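Local structure of pyruvate carboxylase n-terminal domain (Aquifex aeolicus, 1ULZ) at residues 155-160 against 195-200. The protein is a biotin carboxylase subunit of pyruvate carboxylase, an enzyme of the ATP-grasp family. The protein carries 1 engineered substitution. Sequence-based numbering, arbitrary orientation.
Sequences LLKATA and DLLLEK
L156 and L198 face each other across two antiparallel strands, with L196 beside them on the same face of the sheet. CD1 of L156 fills the hollow between its two neighbours. It lies 4.0 Å from CD1 of L198 and about as far from CB of L196. L156 and L198 cross obliquely. CG of L198 is anti to the backbone N (chi1 -165°), which puts it 3.6 Å from O of L155. CD1 of L198 also sits 3.2 Å from O of L155, a snug fit of a methyl against a carbonyl. Further on, CD2 of L196 lies against A158 and meets its CB at 3.6 Å. Helix 173-189 covers this face: Y180 touches both L156 and L196.

The other face carries L155, K157, L197 and E199. L155 and E199 lie side by side and point the same way, with CD1 of L155 packed against the carboxylate end of E199. T159 CG2 presses on CD1 of L197 at 3.4 Å, tighter than usual for two carbons, and the side chains meet at about a right angle.

Two pairs of backbone hydrogen bonds join the strands, L155 with E199 and K157 with L197. The shortest runs from N of L155 to O of E199, 2.6 Å. Next to these bonds, O of D195 takes two bonds from T159. OG1 reaches it at 2.9 Å in the carbonyl plane, on a lone pair. N of T159 comes from above that plane, 3.3 Å from O of D195, with an N-H...O angle of 137°. CB of A160 then rests on the carboxylate of D195.

With strand 168-170 on the far side of strand 154-158, this forms a three-stranded antiparallel sheet backed by a helix, consistent with the small lid subdomain of the ATP-grasp fold.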
loop_
_atom_site.group_PDB
_atom_site.type_symbol
_atom_site.label_atom_id
_atom_site.label_comp_id
_atom_site.label_asym_id
_atom_site.label_seq_id
_atom_site.Cartn_x
_atom_site.Cartn_y
_atom_site.Cartn_z
ATOM N N LEU A 155 -34.095 11.854 27.223
ATOM C CA LEU A 155 -33.252 12.241 28.347
ATOM C C LEU A 155 -33.750 13.535 28.990
ATOM O O LEU A 155 -34.077 14.494 28.296
ATOM C CB LEU A 155 -31.805 12.466 27.881
ATOM C CG LEU A 155 -31.088 11.411 27.043
ATOM C CD1 LEU A 155 -29.726 11.963 26.625
ATOM C CD2 LEU A 155 -30.925 10.118 27.832
ATOM N N LEU A 156 -33.790 13.556 30.317
ATOM C CA LEU A 156 -34.216 14.739 31.059
ATOM C C LEU A 156 -33.031 15.170 31.916
ATOM O O LEU A 156 -32.404 14.333 32.560
ATOM C CB LEU A 156 -35.406 14.396 31.956
ATOM C CG LEU A 156 -35.999 15.515 32.811
ATOM C CD1 LEU A 156 -36.596 16.585 31.915
ATOM C CD2 LEU A 156 -37.068 14.933 33.740
ATOM N N LYS A 157 -32.709 16.461 31.921
ATOM C CA LYS A 157 -31.589 16.926 32.731
ATOM C C LYS A 157 -31.724 18.370 33.186
ATOM O O LYS A 157 -32.152 19.238 32.425
ATOM C CB LYS A 157 -30.267 16.751 31.977
ATOM C CG LYS A 157 -30.047 17.700 30.808
ATOM C CD LYS A 157 -28.757 17.326 30.059
ATOM C CE LYS A 157 -28.305 18.413 29.080
ATOM N NZ LYS A 157 -27.064 19.111 29.580
ATOM N N ALA A 158 -31.357 18.613 34.440
ATOM C CA ALA A 158 -31.423 19.948 35.021
ATOM C C ALA A 158 -30.147 20.702 34.664
ATOM O O ALA A 158 -29.052 20.139 34.700
ATOM C CB ALA A 158 -31.579 19.849 36.530
ATOM N N THR A 159 -30.281 21.974 34.311
ATOM C CA THR A 159 -29.110 22.757 33.946
ATOM C C THR A 159 -28.951 24.005 34.801
ATOM O O THR A 159 -28.140 24.869 34.487
ATOM C CB THR A 159 -29.158 23.175 32.465
ATOM O OG1 THR A 159 -30.227 24.110 32.268
ATOM C CG2 THR A 159 -29.391 21.951 31.578
ATOM N N ALA A 160 -29.723 24.101 35.879
ATOM C CA ALA A 160 -29.630 25.245 36.778
ATOM C C ALA A 160 -30.051 24.822 38.184
ATOM O O ALA A 160 -30.585 23.727 38.371
ATOM C CB ALA A 160 -30.519 26.379 36.278
ATOM N N ASP A 195 -34.390 24.497 35.162
ATOM C CA ASP A 195 -34.080 24.735 33.758
ATOM C C ASP A 195 -33.913 23.365 33.125
ATOM O O ASP A 195 -32.861 23.039 32.573
ATOM C CB ASP A 195 -32.787 25.542 33.625
ATOM C CG ASP A 195 -33.004 27.026 33.849
ATOM O OD1 ASP A 195 -34.083 27.400 34.366
ATOM O OD2 ASP A 195 -32.096 27.818 33.511
ATOM N N LEU A 196 -34.963 22.562 33.228
ATOM C CA LEU A 196 -34.955 21.212 32.692
ATOM C C LEU A 196 -35.006 21.191 31.175
ATOM O O LEU A 196 -35.810 21.891 30.561
ATOM C CB LEU A 196 -36.139 20.418 33.247
ATOM C CG LEU A 196 -36.223 20.310 34.770
ATOM C CD1 LEU A 196 -37.421 19.443 35.156
ATOM C CD2 LEU A 196 -34.942 19.710 35.304
ATOM N N LEU A 197 -34.137 20.378 30.584
ATOM C CA LEU A 197 -34.072 20.222 29.140
ATOM C C LEU A 197 -34.381 18.760 28.828
ATOM O O LEU A 197 -34.077 17.875 29.630
ATOM C CB LEU A 197 -32.664 20.555 28.633
ATOM C CG LEU A 197 -32.088 21.954 28.872
ATOM C CD1 LEU A 197 -30.628 21.975 28.428
ATOM C CD2 LEU A 197 -32.895 22.996 28.104
ATOM N N LEU A 198 -34.995 18.508 27.678
ATOM C CA LEU A 198 -35.304 17.144 27.256
ATOM C C LEU A 198 -34.583 16.933 25.920
ATOM O O LEU A 198 -34.473 17.860 25.120
ATOM C CB LEU A 198 -36.816 16.950 27.064
ATOM C CG LEU A 198 -37.275 15.487 26.979
ATOM C CD1 LEU A 198 -37.235 14.877 28.368
ATOM C CD2 LEU A 198 -38.685 15.384 26.421
ATOM N N GLU A 199 -34.096 15.722 25.684
ATOM C CA GLU A 199 -33.383 15.408 24.449
ATOM C C GLU A 199 -33.648 13.958 24.076
ATOM O O GLU A 199 -33.857 13.123 24.941
ATOM C CB GLU A 199 -31.873 15.612 24.658
ATOM C CG GLU A 199 -30.988 15.174 23.496
ATOM C CD GLU A 199 -29.554 14.860 23.935
ATOM O OE1 GLU A 199 -28.935 15.714 24.615
ATOM O OE2 GLU A 199 -29.053 13.756 23.603
ATOM N N LYS A 200 -33.643 13.651 22.785
ATOM C CA LYS A 200 -33.857 12.279 22.357
ATOM C C LYS A 200 -32.620 11.487 22.779
ATOM O O LYS A 200 -31.499 11.981 22.650
ATOM C CB LYS A 200 -34.012 12.220 20.840
ATOM C CG LYS A 200 -34.541 10.899 20.315
ATOM C CD LYS A 200 -34.524 10.899 18.787
ATOM C CE LYS A 200 -35.403 9.803 18.221
ATOM N NZ LYS A 200 -34.982 8.454 18.668
#